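Local coordinates for hyaluronoglucosaminidase (Apis mellifera, PDB 1FCQ), which probably hydrolyses hyaluronan as a venom glycosidase of family 56 and is a major allergen of the honeybee, at residues K130-S133 and V134-R138; E318-N321 and N322-P326. All coordinates share one frame; numbering follows the deposited sequence.

Contact 1 of 2, residues K130-S133 and V134-R138; sequences KKLS and VEVVR
Ser133 and Val137 occupy the buried, tightly packed side of this helical turn, Leu132 and Glu135 its looser, more solvent-facing side, and the difference lies in burial and outside cover. All three valines press a methyl on the carbonyl one turn back. CG2 of Val136 comes within 3.2 Å of Leu132 O. CG2 of Val137 rests 3.5 Å from Ser133 O, and CG2 of Val134 lies equally close to Lys130 O. In each valine that methyl sits beside the backbone N, opposite the carbonyl carbon, which directs it back along the helix; in Val134 the other methyl, CG1, is anti to the N (chi1 174°). Ser133 turns its hydroxyl back in the same sense, and OG is hydrogen-bonded to Tyr129 O, one turn earlier, and to Gln80 OE1, so this buried polar atom has partners on the helix itself and on the neighbouring loop.

The segment is a regular alpha-helix, part of helix 127-140 in a seven-stranded (beta/alpha) barrel, and its i to i+4 bonds are uneven. Glu135 N reaches Lys131 O at 2.9 Å, whereas Val137 N to Ser133 O stretches to 3.4 Å and is weak. Helix 146-175 covers one flank: Phe157 touches Ser133, while Glu150 and Ala153 meet Val134.

On the looser side, where Leu81 still touches Val136, CD1 of Leu132 makes the side-chain contacts. It lies 3.9 Å from CG2 of Val136, one turn on, and 3.6 Å from OE1 of Glu135, a van der Waals touch rather than a polar bond. The leucine reaches both because its CG is anti to the backbone N (chi1 179°), carrying the branch forward along the helix. Glu135 itself is exposed, and the two side chains cross at a slant, OE1 nearest the leucine methyl.

Contact 2 of 2, residues E318-N321 and N322-P326; sequences EYLN and NELGP
Through Glu318-Pro326 the backbone widens from alpha-helical to a pi-type turn: Tyr319 O accepts from both Glu323 N at 2.8 Å and Leu324 N at 3.0 Å, the two donors arriving from opposite faces of its carbonyl plane. This wider turn lies in helix 310-328, one of the helices of the barrel enzyme, and the i to i+5 pattern continues as Gly325 N meets Leu320 O at 2.7 Å on a lone pair. The helix kinks at Pro326, whose ring nitrogen has no hydrogen to offer the preceding turn.

The Tyr319 side chain, swung forward with CG anti to the backbone N (chi1 177°), crosses the Glu323 side chain at about a right angle and that of Leu324 obliquely: CE1 lies 3.9 Å from CB of Glu323, and CE2 is 3.8 Å from CB of Leu324. Its OH is hydrogen-bonded to Leu278 O, while Leu283 of helix 280-292 touches the tyrosine, Glu323 and Leu324. Leu320 touches Phe29 and, on helix 31-34, Val32.

On the exposed flank, Glu318 and Asn322 run side by side, their carboxylate and amide planes 28° apart, and the glutamate's CG approaches ND2 of Asn322 to 3.5 Å.

Contacts 1 and 2 illustrate two outcomes of the same local rule, that a helix carbonyl is paired with an amide about one turn ahead. In residues 130-138 the i to i+4 pattern holds throughout, whereas the bonds of residues 318-326 begin as i to i+4, share Tyr319 O between i+4 and i+5, and end at i+5 just before a proline. The two lie on opposite sides of the chain's centre, their own centres about 49 Å apart and their nearest atoms about 35 Å apart, so they do not touch. With their centres about 27 and 24 Å from the centre of the chain, contacts 1 and 2 both belong to the outer part of the fold.

Contact 1 of 2, residues K130-S133 and V134-R138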
ATOM      1  N   LYS A 130     -17.382  -6.657   8.937  1.00 15.94           N
ATOM      2  CA  LYS A 130     -18.176  -6.179  10.058  1.00 16.64           C
ATOM      3  C   LYS A 130     -19.289  -7.200  10.332  1.00 18.13           C
ATOM      4  O   LYS A 130     -19.506  -7.612  11.475  1.00 17.52           O
ATOM      5  CB  LYS A 130     -18.823  -4.821   9.813  1.00 19.08           C
ATOM      6  CG  LYS A 130     -17.872  -3.656   9.581  1.00 20.90           C
ATOM      7  CD  LYS A 130     -18.631  -2.336   9.590  1.00 28.12           C
ATOM      8  CE  LYS A 130     -17.741  -1.166   9.227  1.00 38.85           C
ATOM      9  NZ  LYS A 130     -18.448   0.145   9.318  1.00 40.51           N
ATOM     10  N   LYS A 131     -19.976  -7.601   9.251  1.00 18.88           N
ATOM     11  CA  LYS A 131     -21.089  -8.535   9.450  1.00 16.29           C
ATOM     12  C   LYS A 131     -20.673  -9.841  10.079  1.00 15.26           C
ATOM     13  O   LYS A 131     -21.336 -10.319  11.020  1.00 16.57           O
ATOM     14  CB  LYS A 131     -21.813  -8.818   8.127  1.00 17.95           C
ATOM     15  CG  LYS A 131     -22.285  -7.573   7.399  1.00 19.82           C
ATOM     16  CD  LYS A 131     -23.286  -6.775   8.218  1.00 26.17           C
ATOM     17  CE  LYS A 131     -23.872  -5.652   7.372  1.00 28.11           C
ATOM     18  NZ  LYS A 131     -24.758  -4.765   8.179  1.00 33.59           N
ATOM     19  N   LEU A 132     -19.589 -10.459   9.617  1.00 14.06           N
ATOM     20  CA  LEU A 132     -19.138 -11.723  10.152  1.00 17.06           C
ATOM     21  C   LEU A 132     -18.700 -11.569  11.604  1.00 16.03           C
ATOM     22  O   LEU A 132     -18.974 -12.461  12.396  1.00 15.71           O
ATOM     23  CB  LEU A 132     -18.012 -12.329   9.316  1.00 14.65           C
ATOM     24  CG  LEU A 132     -17.457 -13.657   9.816  1.00 16.28           C
ATOM     25  CD1 LEU A 132     -18.534 -14.734   9.912  1.00 19.13           C
ATOM     26  CD2 LEU A 132     -16.315 -14.123   8.922  1.00 21.97           C
ATOM     27  N   SER A 133     -18.073 -10.432  11.918  1.00 14.42           N
ATOM     28  CA  SER A 133     -17.649 -10.213  13.301  1.00 12.82           C
ATOM     29  C   SER A 133     -18.858 -10.266  14.239  1.00 16.21           C
ATOM     30  O   SER A 133     -18.782 -10.891  15.291  1.00 18.21           O
ATOM     31  CB  SER A 133     -16.960  -8.858  13.447  1.00 17.87           C
ATOM     32  OG  SER A 133     -15.764  -8.824  12.674  1.00 16.27           O
ATOM     33  N   VAL A 134     -19.909  -9.539  13.884  1.00 14.93           N
ATOM     34  CA  VAL A 134     -21.131  -9.514  14.688  1.00 14.48           C
ATOM     35  C   VAL A 134     -21.815 -10.875  14.705  1.00 17.75           C
ATOM     36  O   VAL A 134     -22.223 -11.355  15.776  1.00 15.78           O
ATOM     37  CB  VAL A 134     -22.087  -8.430  14.178  1.00 13.71           C
ATOM     38  CG1 VAL A 134     -23.422  -8.524  14.923  1.00 18.31           C
ATOM     39  CG2 VAL A 134     -21.483  -7.047  14.354  1.00 16.20           C
ATOM     40  N   GLU A 135     -21.905 -11.547  13.557  1.00 17.31           N
ATOM     41  CA  GLU A 135     -22.529 -12.863  13.502  1.00 22.60           C
ATOM     42  C   GLU A 135     -21.891 -13.852  14.451  1.00 18.48           C
ATOM     43  O   GLU A 135     -22.560 -14.617  15.144  1.00 18.58           O
ATOM     44  CB  GLU A 135     -22.505 -13.376  12.066  1.00 16.65           C
ATOM     45  CG  GLU A 135     -22.918 -14.806  11.808  1.00 28.51           C
ATOM     46  CD  GLU A 135     -22.540 -15.260  10.404  1.00 32.16           C
ATOM     47  OE1 GLU A 135     -22.137 -14.430   9.555  1.00 28.00           O
ATOM     48  OE2 GLU A 135     -22.642 -16.484  10.171  1.00 33.25           O
ATOM     49  N   VAL A 136     -20.558 -13.887  14.516  1.00 16.90           N
ATOM     50  CA  VAL A 136     -19.822 -14.786  15.383  1.00 17.39           C
ATOM     51  C   VAL A 136     -20.133 -14.501  16.853  1.00 17.81           C
ATOM     52  O   VAL A 136     -20.341 -15.465  17.598  1.00 19.66           O
ATOM     53  CB  VAL A 136     -18.311 -14.621  15.091  1.00 20.70           C
ATOM     54  CG1 VAL A 136     -17.447 -15.288  16.150  1.00 24.67           C
ATOM     55  CG2 VAL A 136     -18.031 -15.217  13.712  1.00 22.28           C
ATOM     56  N   VAL A 137     -20.196 -13.228  17.233  1.00 16.46           N
ATOM     57  CA  VAL A 137     -20.504 -12.876  18.620  1.00 13.30           C
ATOM     58  C   VAL A 137     -21.934 -13.315  18.941  1.00 15.89           C
ATOM     59  O   VAL A 137     -22.173 -13.891  20.007  1.00 16.96           O
ATOM     60  CB  VAL A 137     -20.345 -11.387  18.944  1.00 16.83           C
ATOM     61  CG1 VAL A 137     -20.756 -11.076  20.393  1.00 15.19           C
ATOM     62  CG2 VAL A 137     -18.889 -10.953  18.782  1.00 18.54           C
ATOM     63  N   ARG A 138     -22.850 -12.999  18.035  1.00 16.94           N
ATOM     64  CA  ARG A 138     -24.245 -13.398  18.249  1.00 13.59           C
ATOM     65  C   ARG A 138     -24.378 -14.900  18.398  1.00 18.85           C
ATOM     66  O   ARG A 138     -25.150 -15.369  19.252  1.00 19.89           O
ATOM     67  CB  ARG A 138     -25.113 -12.941  17.068  1.00 13.55           C
ATOM     68  CG  ARG A 138     -25.435 -11.464  17.099  1.00 16.83           C
ATOM     69  CD  ARG A 138     -26.588 -11.144  16.143  1.00 16.73           C
ATOM     70  NE  ARG A 138     -26.597  -9.715  15.880  1.00 20.52           N
ATOM     71  CZ  ARG A 138     -26.954  -8.710  16.658  1.00 27.03           C
ATOM     72  NH1 ARG A 138     -27.427  -8.901  17.886  1.00 22.61           N
ATOM     73  NH2 ARG A 138     -26.857  -7.470  16.193  1.00 25.16           N
TER

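Contact 2 of 2, residues E318-N321 and N322-P326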
ATOM      1  N   GLU A 318       7.559   3.524 -24.410  1.00 16.22           N
ATOM      2  CA  GLU A 318       7.279   4.769 -25.124  1.00 18.06           C
ATOM      3  C   GLU A 318       6.704   5.807 -24.169  1.00 17.37           C
ATOM      4  O   GLU A 318       7.118   6.969 -24.144  1.00 19.53           O
ATOM      5  CB  GLU A 318       6.275   4.452 -26.216  1.00 21.69           C
ATOM      6  CG  GLU A 318       6.005   5.458 -27.298  1.00 27.09           C
ATOM      7  CD  GLU A 318       5.185   4.811 -28.426  1.00 19.61           C
ATOM      8  OE1 GLU A 318       3.967   5.060 -28.411  1.00 23.00           O
ATOM      9  OE2 GLU A 318       5.761   4.085 -29.259  1.00 24.82           O
ATOM     10  N   TYR A 319       5.760   5.385 -23.314  1.00 17.35           N
ATOM     11  CA  TYR A 319       5.165   6.320 -22.348  1.00 16.92           C
ATOM     12  C   TYR A 319       6.212   6.836 -21.382  1.00 15.64           C
ATOM     13  O   TYR A 319       6.273   8.019 -21.004  1.00 15.89           O
ATOM     14  CB  TYR A 319       4.021   5.647 -21.583  1.00 16.76           C
ATOM     15  CG  TYR A 319       3.408   6.528 -20.517  1.00 16.81           C
ATOM     16  CD1 TYR A 319       2.643   7.642 -20.819  1.00 17.23           C
ATOM     17  CD2 TYR A 319       3.583   6.211 -19.168  1.00 19.10           C
ATOM     18  CE1 TYR A 319       2.081   8.432 -19.830  1.00 18.01           C
ATOM     19  CE2 TYR A 319       3.026   6.988 -18.183  1.00 18.83           C
ATOM     20  CZ  TYR A 319       2.288   8.100 -18.502  1.00 20.11           C
ATOM     21  OH  TYR A 319       1.718   8.860 -17.513  1.00 19.74           O
ATOM     22  N   LEU A 320       7.079   5.941 -20.892  1.00 17.07           N
ATOM     23  CA  LEU A 320       8.172   6.317 -20.014  1.00 13.48           C
ATOM     24  C   LEU A 320       9.087   7.375 -20.642  1.00 15.29           C
ATOM     25  O   LEU A 320       9.461   8.340 -19.994  1.00 18.02           O
ATOM     26  CB  LEU A 320       9.013   5.094 -19.619  1.00 16.25           C
ATOM     27  CG  LEU A 320      10.307   5.345 -18.848  1.00 15.45           C
ATOM     28  CD1 LEU A 320       9.996   6.007 -17.497  1.00 17.58           C
ATOM     29  CD2 LEU A 320      11.108   4.072 -18.616  1.00 16.05           C
ATOM     30  N   ASN A 321       9.437   7.192 -21.908  1.00 17.08           N
ATOM     31  CA  ASN A 321      10.356   8.122 -22.573  1.00 20.52           C
ATOM     32  C   ASN A 321       9.648   9.376 -23.055  1.00 18.97           C
ATOM     33  O   ASN A 321      10.268  10.447 -23.026  1.00 21.57           O
ATOM     34  CB  ASN A 321      11.120   7.334 -23.639  1.00 19.37           C
ATOM     35  CG  ASN A 321      12.157   6.442 -22.954  1.00 20.13           C
ATOM     36  OD1 ASN A 321      13.002   6.935 -22.205  1.00 26.10           O
ATOM     37  ND2 ASN A 321      12.114   5.140 -23.176  1.00 26.31           N
ATOM     38  N   ASN A 322       8.387   9.270 -23.420  1.00 20.43           N
ATOM     39  CA  ASN A 322       7.610  10.408 -23.877  1.00 20.52           C
ATOM     40  C   ASN A 322       7.207  11.320 -22.722  1.00 19.44           C
ATOM     41  O   ASN A 322       7.215  12.547 -22.832  1.00 19.99           O
ATOM     42  CB  ASN A 322       6.316   9.970 -24.573  1.00 19.63           C
ATOM     43  CG  ASN A 322       6.401   9.386 -25.968  1.00 23.63           C
ATOM     44  OD1 ASN A 322       7.446   9.438 -26.591  1.00 21.70           O
ATOM     45  ND2 ASN A 322       5.312   8.836 -26.492  1.00 23.86           N
ATOM     46  N   GLU A 323       6.685  10.726 -21.629  1.00 20.15           N
ATOM     47  CA  GLU A 323       6.086  11.503 -20.562  1.00 17.12           C
ATOM     48  C   GLU A 323       6.504  11.213 -19.124  1.00 16.12           C
ATOM     49  O   GLU A 323       6.846  12.176 -18.439  1.00 20.13           O
ATOM     50  CB  GLU A 323       4.556  11.299 -20.615  1.00 17.78           C
ATOM     51  CG  GLU A 323       3.862  11.646 -21.929  1.00 18.74           C
ATOM     52  CD  GLU A 323       3.987  13.118 -22.274  1.00 25.58           C
ATOM     53  OE1 GLU A 323       4.214  13.942 -21.365  1.00 25.81           O
ATOM     54  OE2 GLU A 323       3.855  13.481 -23.465  1.00 32.13           O
ATOM     55  N   LEU A 324       6.440   9.958 -18.671  1.00 17.27           N
ATOM     56  CA  LEU A 324       6.704   9.658 -17.264  1.00 17.58           C
ATOM     57  C   LEU A 324       8.134   9.967 -16.838  1.00 17.04           C
ATOM     58  O   LEU A 324       8.320  10.665 -15.835  1.00 16.32           O
ATOM     59  CB  LEU A 324       6.349   8.207 -16.942  1.00 17.27           C
ATOM     60  CG  LEU A 324       6.539   7.736 -15.495  1.00 15.45           C
ATOM     61  CD1 LEU A 324       5.630   8.485 -14.525  1.00 15.40           C
ATOM     62  CD2 LEU A 324       6.281   6.229 -15.416  1.00 17.04           C
ATOM     63  N   GLY A 325       9.108   9.493 -17.599  1.00 16.20           N
ATOM     64  CA  GLY A 325      10.512   9.733 -17.301  1.00 17.52           C
ATOM     65  C   GLY A 325      10.809  11.222 -17.159  1.00 20.25           C
ATOM     66  O   GLY A 325      11.290  11.685 -16.132  1.00 22.44           O
ATOM     67  N   PRO A 326      10.569  11.976 -18.231  1.00 17.45           N
ATOM     68  CA  PRO A 326      10.812  13.410 -18.233  1.00 19.67           C
ATOM     69  C   PRO A 326      10.183  14.146 -17.075  1.00 21.90           C
ATOM     70  O   PRO A 326      10.837  14.967 -16.421  1.00 24.81           O
ATOM     71  CB  PRO A 326      10.263  13.851 -19.602  1.00 21.10           C
ATOM     72  CG  PRO A 326      10.590  12.653 -20.450  1.00 20.40           C
ATOM     73  CD  PRO A 326      10.091  11.514 -19.560  1.00 19.76           C
TER